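Local coordinates for endo-beta-1,4-glucanase (cellulase B) (Bacillus halodurans, PDB 4V2X), which probably hydrolyses beta-1,4-linked glucans, as a family 5 glycoside hydrolase that carries an Ig-like module and a family 46 carbohydrate-binding module, at residues N282-T287 / Q522-F527; F530-S535 / T546-R551. All blocks are in the same frame, centred on the assembly; numbering follows the deposited sequence. Where two conformers were deposited one is given.

Contact 1 (N282-T287 / Q522-F527)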
ATOM      1  N   ASN A 282       6.209 -30.453 -17.853  1.00 10.64           N
ATOM      2  CA  ASN A 282       6.527 -31.112 -19.126  1.00 10.71           C
ATOM      3  C   ASN A 282       5.488 -30.834 -20.203  1.00 10.40           C
ATOM      4  O   ASN A 282       4.675 -31.690 -20.551  1.00 11.25           O
ATOM      5  CB  ASN A 282       6.763 -32.618 -18.964  1.00 10.84           C
ATOM      6  CG  ASN A 282       7.411 -33.238 -20.186  1.00 11.74           C
ATOM      7  OD1 ASN A 282       7.453 -32.640 -21.266  1.00 12.26           O
ATOM      8  ND2 ASN A 282       7.917 -34.447 -20.027  1.00 13.17           N
ATOM      9  N   ILE A 283       5.556 -29.621 -20.736  1.00 11.17           N
ATOM     10  CA  ILE A 283       4.673 -29.160 -21.795  1.00 11.33           C
ATOM     11  C   ILE A 283       5.517 -28.240 -22.683  1.00 11.12           C
ATOM     12  O   ILE A 283       6.607 -27.813 -22.292  1.00 10.60           O
ATOM     13  CB  ILE A 283       3.450 -28.416 -21.196  1.00 11.30           C
ATOM     14  CG1 ILE A 283       2.339 -28.202 -22.230  1.00 11.70           C
ATOM     15  CG2 ILE A 283       3.868 -27.090 -20.574  1.00 11.80           C
ATOM     16  CD1 ILE A 283       1.068 -27.638 -21.607  1.00 11.64           C
ATOM     17  N   ALA A 284       5.037 -27.986 -23.892  1.00 11.06           N
ATOM     18  CA  ALA A 284       5.640 -27.006 -24.801  1.00 12.01           C
ATOM     19  C   ALA A 284       7.060 -27.365 -25.266  1.00 12.08           C
ATOM     20  O   ALA A 284       7.778 -26.509 -25.797  1.00 12.75           O
ATOM     21  CB  ALA A 284       5.608 -25.607 -24.179  1.00 11.70           C
ATOM     22  N   GLY A 285       7.447 -28.626 -25.092  1.00 12.15           N
ATOM     23  CA  GLY A 285       8.742 -29.110 -25.558  1.00 12.53           C
ATOM     24  C   GLY A 285       9.870 -29.007 -24.556  1.00 12.32           C
ATOM     25  O   GLY A 285      11.017 -29.346 -24.894  1.00 13.32           O
ATOM     26  N   TYR A 286       9.557 -28.563 -23.334  1.00 11.85           N
ATOM     27  CA  TYR A 286      10.565 -28.338 -22.293  1.00 11.61           C
ATOM     28  C   TYR A 286      10.815 -29.616 -21.514  1.00 11.45           C
ATOM     29  O   TYR A 286      10.466 -29.735 -20.343  1.00 11.35           O
ATOM     30  CB  TYR A 286      10.167 -27.173 -21.374  1.00 11.44           C
ATOM     31  CG  TYR A 286      10.308 -25.847 -22.075  1.00 12.07           C
ATOM     32  CD1 TYR A 286      11.526 -25.168 -22.075  1.00 12.85           C
ATOM     33  CD2 TYR A 286       9.251 -25.298 -22.791  1.00 12.87           C
ATOM     34  CE1 TYR A 286      11.678 -23.964 -22.741  1.00 13.56           C
ATOM     35  CE2 TYR A 286       9.392 -24.097 -23.459  1.00 13.32           C
ATOM     36  CZ  TYR A 286      10.609 -23.433 -23.429  1.00 13.67           C
ATOM     37  OH  TYR A 286      10.763 -22.248 -24.097  1.00 14.53           O
ATOM     38  N   THR A 287      11.427 -30.568 -22.206  1.00 12.06           N
ATOM     39  CA  THR A 287      11.773 -31.862 -21.644  1.00 12.25           C
ATOM     40  C   THR A 287      13.145 -31.836 -20.977  1.00 12.32           C
ATOM     41  O   THR A 287      13.455 -32.698 -20.159  1.00 12.65           O
ATOM     42  CB  THR A 287      11.788 -32.915 -22.755  1.00 12.70           C
ATOM     43  OG1 THR A 287      12.699 -32.506 -23.786  1.00 13.25           O
ATOM     44  CG2 THR A 287      10.385 -33.074 -23.345  1.00 13.29           C
ATOM     45  N   GLN A 522      -4.083 -26.502 -24.169  1.00 15.09           N
ATOM     46  CA  GLN A 522      -2.978 -25.545 -24.235  1.00 15.68           C
ATOM     47  C   GLN A 522      -2.452 -25.450 -25.666  1.00 15.54           C
ATOM     48  O   GLN A 522      -1.298 -25.779 -25.952  1.00 14.93           O
ATOM     49  CB  GLN A 522      -1.872 -25.941 -23.252  1.00 16.45           C
ATOM     50  CG  GLN A 522      -2.338 -26.087 -21.805  1.00 17.44           C
ATOM     51  CD  GLN A 522      -2.745 -24.781 -21.147  1.00 20.03           C
ATOM     52  OE1 GLN A 522      -2.292 -23.703 -21.527  1.00 20.23           O
ATOM     53  NE2 GLN A 522      -3.594 -24.877 -20.130  1.00 23.80           N
ATOM     54  N   ASP A 523      -3.322 -24.994 -26.561  1.00 14.83           N
ATOM     55  CA  ASP A 523      -3.058 -25.065 -27.997  1.00 14.89           C
ATOM     56  C   ASP A 523      -2.188 -23.928 -28.541  1.00 14.61           C
ATOM     57  O   ASP A 523      -2.026 -23.775 -29.753  1.00 14.70           O
ATOM     58  CB  ASP A 523      -4.375 -25.218 -28.783  1.00 16.25           C
ATOM     59  CG  ASP A 523      -5.249 -23.979 -28.764  1.00 18.10           C
ATOM     60  OD1 ASP A 523      -4.816 -22.889 -28.339  1.00 17.57           O
ATOM     61  OD2 ASP A 523      -6.405 -24.107 -29.214  1.00 20.21           O
ATOM     62  N   TRP A 524      -1.614 -23.144 -27.630  1.00 14.32           N
ATOM     63  CA  TRP A 524      -0.533 -22.215 -27.961  1.00 14.75           C
ATOM     64  C   TRP A 524       0.777 -22.963 -28.300  1.00 14.30           C
ATOM     65  O   TRP A 524       1.711 -22.378 -28.847  1.00 15.22           O
ATOM     66  CB  TRP A 524      -0.307 -21.204 -26.828  1.00 15.47           C
ATOM     67  CG  TRP A 524      -0.199 -21.827 -25.489  1.00 15.90           C
ATOM     68  CD1 TRP A 524      -1.222 -22.081 -24.619  1.00 16.58           C
ATOM     69  CD2 TRP A 524       0.989 -22.308 -24.859  1.00 15.99           C
ATOM     70  NE1 TRP A 524      -0.745 -22.682 -23.490  1.00 16.38           N
ATOM     71  CE2 TRP A 524       0.612 -22.829 -23.605  1.00 16.42           C
ATOM     72  CE3 TRP A 524       2.340 -22.328 -25.221  1.00 16.71           C
ATOM     73  CZ2 TRP A 524       1.530 -23.383 -22.722  1.00 17.29           C
ATOM     74  CZ3 TRP A 524       3.254 -22.881 -24.338  1.00 16.62           C
ATOM     75  CH2 TRP A 524       2.848 -23.395 -23.103  1.00 16.89           C
ATOM     76  N   THR A 525       0.825 -24.257 -28.001  1.00 13.06           N
ATOM     77  CA  THR A 525       1.954 -25.102 -28.371  1.00 12.75           C
ATOM     78  C   THR A 525       1.477 -26.429 -28.949  1.00 12.41           C
ATOM     79  O   THR A 525       0.420 -26.942 -28.573  1.00 12.97           O
ATOM     80  CB  THR A 525       2.885 -25.368 -27.162  1.00 12.46           C
ATOM     81  OG1 THR A 525       3.968 -26.218 -27.562  1.00 12.59           O
ATOM     82  CG2 THR A 525       2.133 -26.017 -25.997  1.00 12.06           C
ATOM     83  N   SER A 526       2.269 -26.989 -29.861  1.00 12.05           N
ATOM     84  CA  SER A 526       2.023 -28.327 -30.375  1.00 11.58           C
ATOM     85  C   SER A 526       2.380 -29.424 -29.372  1.00 11.22           C
ATOM     86  O   SER A 526       1.881 -30.527 -29.496  1.00 10.97           O
ATOM     87  CB  SER A 526       2.841 -28.557 -31.649  1.00 13.10           C
ATOM     88  OG  SER A 526       4.228 -28.462 -31.361  1.00 13.79           O
ATOM     89  N   PHE A 527       3.265 -29.130 -28.414  1.00 10.86           N
ATOM     90  CA  PHE A 527       3.733 -30.147 -27.468  1.00 11.28           C
ATOM     91  C   PHE A 527       2.770 -30.249 -26.300  1.00 11.32           C
ATOM     92  O   PHE A 527       2.636 -29.304 -25.520  1.00 11.26           O
ATOM     93  CB  PHE A 527       5.117 -29.802 -26.925  1.00 11.53           C
ATOM     94  CG  PHE A 527       6.216 -29.940 -27.932  1.00 11.80           C
ATOM     95  CD1 PHE A 527       6.879 -31.145 -28.081  1.00 12.21           C
ATOM     96  CD2 PHE A 527       6.592 -28.868 -28.725  1.00 12.72           C
ATOM     97  CE1 PHE A 527       7.905 -31.281 -28.999  1.00 13.00           C
ATOM     98  CE2 PHE A 527       7.618 -29.003 -29.647  1.00 13.38           C
ATOM     99  CZ  PHE A 527       8.267 -30.214 -29.783  1.00 13.35           C
TER
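Ala284 and Phe527 bring the two loops together, their CA atoms 4.5 Å apart. Ile283 to Tyr286 form a type I' beta turn just after the Schellman motif that ends helix 277-281, and Gln522 to Thr525 form a type I turn. Between 282-287 and 522-527 one backbone hydrogen bond forms, from Ala284 N to Phe527 O (3.2 Å), with the donor well above the carbonyl plane. Past it, Gly285 lies over one face of the Phe527 ring, its CA 3.8 Å from the ring centroid in a CH-pi contact. Gly285, at a positive phi where a side chain would press on the carbonyl oxygen of Ala284, can lie this close to the ring. At the other end, the CD1 tip of Ile283 reaches Gln522 CG at 3.7 Å, the two side chains crossing at about a right angle; CG1, anti to the backbone N (chi1 -167°), sends the chain that way. Ala284 CB meets the indole of Trp524 at CZ3 (3.6 Å). A lone pair of Gln522 OE1 fixes the indole, taking an almost straight bond from Trp524 NE1 in the ring plane (2.7 Å). Thr525 OG1 packs on Ala284 CA while accepting from Phe527 N, an ST turn. The arrangement is a loop-to-loop interface between modules, seating the carbohydrate-binding domain against a loop of the family 5 (beta/alpha)8 barrel.

Contact 2 (F530-S535 / T546-R551)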
ATOM      1  N   PHE A 530       2.692 -33.882 -20.558  1.00 12.79           N
ATOM      2  CA  PHE A 530       2.942 -35.270 -20.176  1.00 12.87           C
ATOM      3  C   PHE A 530       2.059 -35.631 -18.981  1.00 14.41           C
ATOM      4  O   PHE A 530       1.994 -34.883 -18.008  1.00 14.98           O
ATOM      5  CB  PHE A 530       4.425 -35.452 -19.813  1.00 13.28           C
ATOM      6  CG  PHE A 530       4.872 -36.888 -19.718  1.00 13.36           C
ATOM      7  CD1 PHE A 530       4.511 -37.685 -18.634  1.00 13.97           C
ATOM      8  CD2 PHE A 530       5.686 -37.437 -20.703  1.00 14.14           C
ATOM      9  CE1 PHE A 530       4.938 -38.999 -18.544  1.00 14.13           C
ATOM     10  CE2 PHE A 530       6.118 -38.752 -20.616  1.00 14.04           C
ATOM     11  CZ  PHE A 530       5.745 -39.536 -19.538  1.00 14.69           C
ATOM     12  N   GLY A 531       1.378 -36.771 -19.071  1.00 14.93           N
ATOM     13  CA  GLY A 531       0.495 -37.237 -17.997  1.00 16.48           C
ATOM     14  C   GLY A 531      -0.916 -36.718 -18.193  1.00 17.66           C
ATOM     15  O   GLY A 531      -1.871 -37.503 -18.260  1.00 21.10           O
ATOM     16  N   TYR A 532      -1.054 -35.402 -18.326  1.00 16.24           N
ATOM     17  CA  TYR A 532      -2.364 -34.783 -18.447  1.00 15.61           C
ATOM     18  C   TYR A 532      -3.047 -35.156 -19.761  1.00 15.22           C
ATOM     19  O   TYR A 532      -4.214 -35.552 -19.761  1.00 15.18           O
ATOM     20  CB  TYR A 532      -2.266 -33.263 -18.321  1.00 15.94           C
ATOM     21  CG  TYR A 532      -3.610 -32.586 -18.417  1.00 16.45           C
ATOM     22  CD1 TYR A 532      -4.490 -32.607 -17.351  1.00 18.35           C
ATOM     23  CD2 TYR A 532      -4.013 -31.960 -19.594  1.00 15.88           C
ATOM     24  CE1 TYR A 532      -5.735 -32.009 -17.436  1.00 18.51           C
ATOM     25  CE2 TYR A 532      -5.261 -31.364 -19.693  1.00 17.20           C
ATOM     26  CZ  TYR A 532      -6.114 -31.388 -18.605  1.00 17.24           C
ATOM     27  OH  TYR A 532      -7.345 -30.796 -18.701  1.00 18.94           O
ATOM     28  N   ALA A 533      -2.321 -35.012 -20.873  1.00 13.84           N
ATOM     29  CA  ALA A 533      -2.874 -35.255 -22.208  1.00 13.47           C
ATOM     30  C   ALA A 533      -2.584 -36.658 -22.752  1.00 13.63           C
ATOM     31  O   ALA A 533      -3.330 -37.177 -23.591  1.00 13.51           O
ATOM     32  CB  ALA A 533      -2.359 -34.198 -23.175  1.00 13.56           C
ATOM     33  N   PHE A 534      -1.501 -37.268 -22.285  1.00 13.18           N
ATOM     34  CA  PHE A 534      -1.094 -38.574 -22.772  1.00 14.04           C
ATOM     35  C   PHE A 534      -0.173 -39.217 -21.751  1.00 15.15           C
ATOM     36  O   PHE A 534       0.384 -38.529 -20.895  1.00 16.03           O
ATOM     37  CB  PHE A 534      -0.340 -38.429 -24.095  1.00 13.48           C
ATOM     38  CG  PHE A 534       0.978 -37.729 -23.946  1.00 13.90           C
ATOM     39  CD1 PHE A 534       1.044 -36.345 -23.993  1.00 14.43           C
ATOM     40  CD2 PHE A 534       2.143 -38.451 -23.708  1.00 14.19           C
ATOM     41  CE1 PHE A 534       2.252 -35.687 -23.842  1.00 14.63           C
ATOM     42  CE2 PHE A 534       3.351 -37.795 -23.543  1.00 13.95           C
ATOM     43  CZ  PHE A 534       3.407 -36.421 -23.617  1.00 14.24           C
ATOM     44  N   SER A 535       0.009 -40.527 -21.849  1.00 15.50           N
ATOM     45  CA  SER A 535       0.912 -41.239 -20.948  0.60 17.04           C
ATOM     46  C   SER A 535       1.400 -42.543 -21.575  1.00 16.81           C
ATOM     47  O   SER A 535       0.611 -43.278 -22.152  1.00 17.45           O
ATOM     48  CB  SER A 535       0.198 -41.538 -19.626  0.60 18.10           C
ATOM     49  OG  SER A 535       1.057 -42.199 -18.706  0.60 19.35           O
ATOM     50  N   THR A 546      -5.546 -39.239 -23.202  1.00 14.59           N
ATOM     51  CA  THR A 546      -6.545 -39.103 -22.137  1.00 15.37           C
ATOM     52  C   THR A 546      -7.850 -38.486 -22.609  1.00 15.40           C
ATOM     53  O   THR A 546      -7.919 -37.819 -23.652  1.00 14.95           O
ATOM     54  CB  THR A 546      -6.022 -38.241 -20.981  1.00 15.43           C
ATOM     55  OG1 THR A 546      -5.824 -36.907 -21.443  1.00 15.12           O
ATOM     56  CG2 THR A 546      -4.721 -38.809 -20.415  1.00 15.11           C
ATOM     57  N   GLU A 547      -8.892 -38.675 -21.809  1.00 15.53           N
ATOM     58  CA  GLU A 547     -10.162 -38.004 -22.077  1.00 16.70           C
ATOM     59  C   GLU A 547     -10.010 -36.482 -22.040  1.00 15.70           C
ATOM     60  O   GLU A 547     -10.646 -35.768 -22.816  1.00 15.94           O
ATOM     61  CB  GLU A 547     -11.239 -38.458 -21.088  1.00 19.08           C
ATOM     62  CG  GLU A 547     -12.622 -37.989 -21.505  1.00 21.31           C
ATOM     63  CD  GLU A 547     -13.755 -38.660 -20.755  1.00 25.01           C
ATOM     64  OE1 GLU A 547     -13.547 -39.750 -20.176  1.00 26.74           O
ATOM     65  OE2 GLU A 547     -14.868 -38.087 -20.762  1.00 28.64           O
ATOM     66  N   ALA A 548      -9.147 -35.985 -21.160  1.00 15.64           N
ATOM     67  CA  ALA A 548      -8.895 -34.542 -21.070  1.00 16.07           C
ATOM     68  C   ALA A 548      -8.290 -33.999 -22.361  1.00 15.46           C
ATOM     69  O   ALA A 548      -8.582 -32.877 -22.765  1.00 15.57           O
ATOM     70  CB  ALA A 548      -7.973 -34.243 -19.903  1.00 16.75           C
ATOM     71  N   PHE A 549      -7.437 -34.796 -22.997  1.00 14.83           N
ATOM     72  CA  PHE A 549      -6.905 -34.441 -24.316  1.00 14.43           C
ATOM     73  C   PHE A 549      -8.047 -34.284 -25.315  1.00 15.20           C
ATOM     74  O   PHE A 549      -8.173 -33.249 -25.962  1.00 14.84           O
ATOM     75  CB  PHE A 549      -5.915 -35.497 -24.801  1.00 14.49           C
ATOM     76  CG  PHE A 549      -5.483 -35.336 -26.239  1.00 14.14           C
ATOM     77  CD1 PHE A 549      -4.601 -34.330 -26.606  1.00 14.30           C
ATOM     78  CD2 PHE A 549      -5.912 -36.234 -27.208  1.00 14.25           C
ATOM     79  CE1 PHE A 549      -4.179 -34.202 -27.923  1.00 14.09           C
ATOM     80  CE2 PHE A 549      -5.491 -36.116 -28.527  1.00 14.36           C
ATOM     81  CZ  PHE A 549      -4.623 -35.099 -28.884  1.00 13.77           C
ATOM     82  N   PHE A 550      -8.880 -35.316 -25.427  1.00 15.14           N
ATOM     83  CA  PHE A 550      -9.956 -35.310 -26.414  1.00 16.25           C
ATOM     84  C   PHE A 550     -11.022 -34.243 -26.169  1.00 16.75           C
ATOM     85  O   PHE A 550     -11.652 -33.779 -27.119  1.00 16.92           O
ATOM     86  CB  PHE A 550     -10.587 -36.695 -26.526  1.00 16.09           C
ATOM     87  CG  PHE A 550      -9.700 -37.699 -27.200  1.00 15.11           C
ATOM     88  CD1 PHE A 550      -9.357 -37.550 -28.537  1.00 14.88           C
ATOM     89  CD2 PHE A 550      -9.204 -38.787 -26.507  1.00 15.83           C
ATOM     90  CE1 PHE A 550      -8.538 -38.469 -29.168  1.00 15.34           C
ATOM     91  CE2 PHE A 550      -8.388 -39.717 -27.135  1.00 15.87           C
ATOM     92  CZ  PHE A 550      -8.053 -39.555 -28.467  1.00 15.40           C
ATOM     93  N   ARG A 551     -11.211 -33.835 -24.916  1.00 18.20           N
ATOM     94  CA  ARG A 551     -12.162 -32.756 -24.614  1.00 20.83           C
ATOM     95  C   ARG A 551     -11.823 -31.456 -25.349  1.00 20.26           C
ATOM     96  O   ARG A 551     -12.703 -30.634 -25.595  1.00 20.05           O
ATOM     97  CB  ARG A 551     -12.247 -32.484 -23.107  1.00 24.47           C
ATOM     98  CG  ARG A 551     -13.179 -33.420 -22.361  1.00 30.08           C
ATOM     99  CD  ARG A 551     -13.663 -32.819 -21.051  1.00 32.81           C
ATOM    100  NE  ARG A 551     -12.575 -32.603 -20.102  1.00 36.84           N
ATOM    101  CZ  ARG A 551     -12.051 -33.539 -19.310  1.00 38.39           C
ATOM    102  NH1 ARG A 551     -12.497 -34.793 -19.342  1.00 40.81           N
ATOM    103  NH2 ARG A 551     -11.064 -33.218 -18.481  1.00 39.28           N
TER
HETATM  104  O   HOH W   1      -8.816 -30.773 -21.123  1.00 26.04           O
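Ala533 and Phe549 stand closest in backbone, CA to CA 4.6 Å, where the turn leading into edge strand 534-537 meets the N-terminus of helix 547-551. Thr546 is the N-cap of that helix: its OG1 accepts from Phe549 N (3.1 Å) and donates to a lone pair of Tyr532 O, in the carbonyl plane, at 2.7 Å. OG1 can serve both because chi1 of 66° sets it between the backbone N and carbonyl carbon, while CG2 packs against Tyr532 O and Gly531 O. Thr546 N donates almost straight to Ala533 O (3.1 Å), arriving from above the carbonyl plane. A valine in place of Thr546 would probably leave both Tyr532 O and Phe549 N without their hydroxyl partner, weakening the cap and its tie to the turn. Next to the cap, Ala533 CB touches Phe549 CD1, and the Phe549 ring continues inward to strands 506-513 and 569-577 of the carbohydrate-binding domain's sheet. Tyr532 reaches out along the helix, with Ala548 CB over one face of its ring, nearest CZ at 3.6 Å. Beyond the ring a water accepts from Tyr532 OH (2.8 Å) and donates to Ala548 O (2.7 Å).

The segments of contact 1 are 235 residues apart at their closest ends and bridge two modules; those of contact 2 are only 11 apart and lie wholly within the carbohydrate-binding domain. The contact centres are about 13 Å apart, and 522-527 runs on to 530-535. They touch directly: Asn282 O and Phe530 N are 3.0 Å apart, a probable hydrogen bond, so the helix end that opens contact 1 also meets the turn of contact 2. Phe530 O accepts a hydrogen bond from Lys327 NZ, a second tie to the catalytic module. Both contacts lie away from the calcium site at Asp216 and Asp217. A glycerol, probably from crystallisation, lies about 3 Å from the Gln522 side chain, and a glycerol, not necessarily the same one, about 4 Å from that of Tyr532.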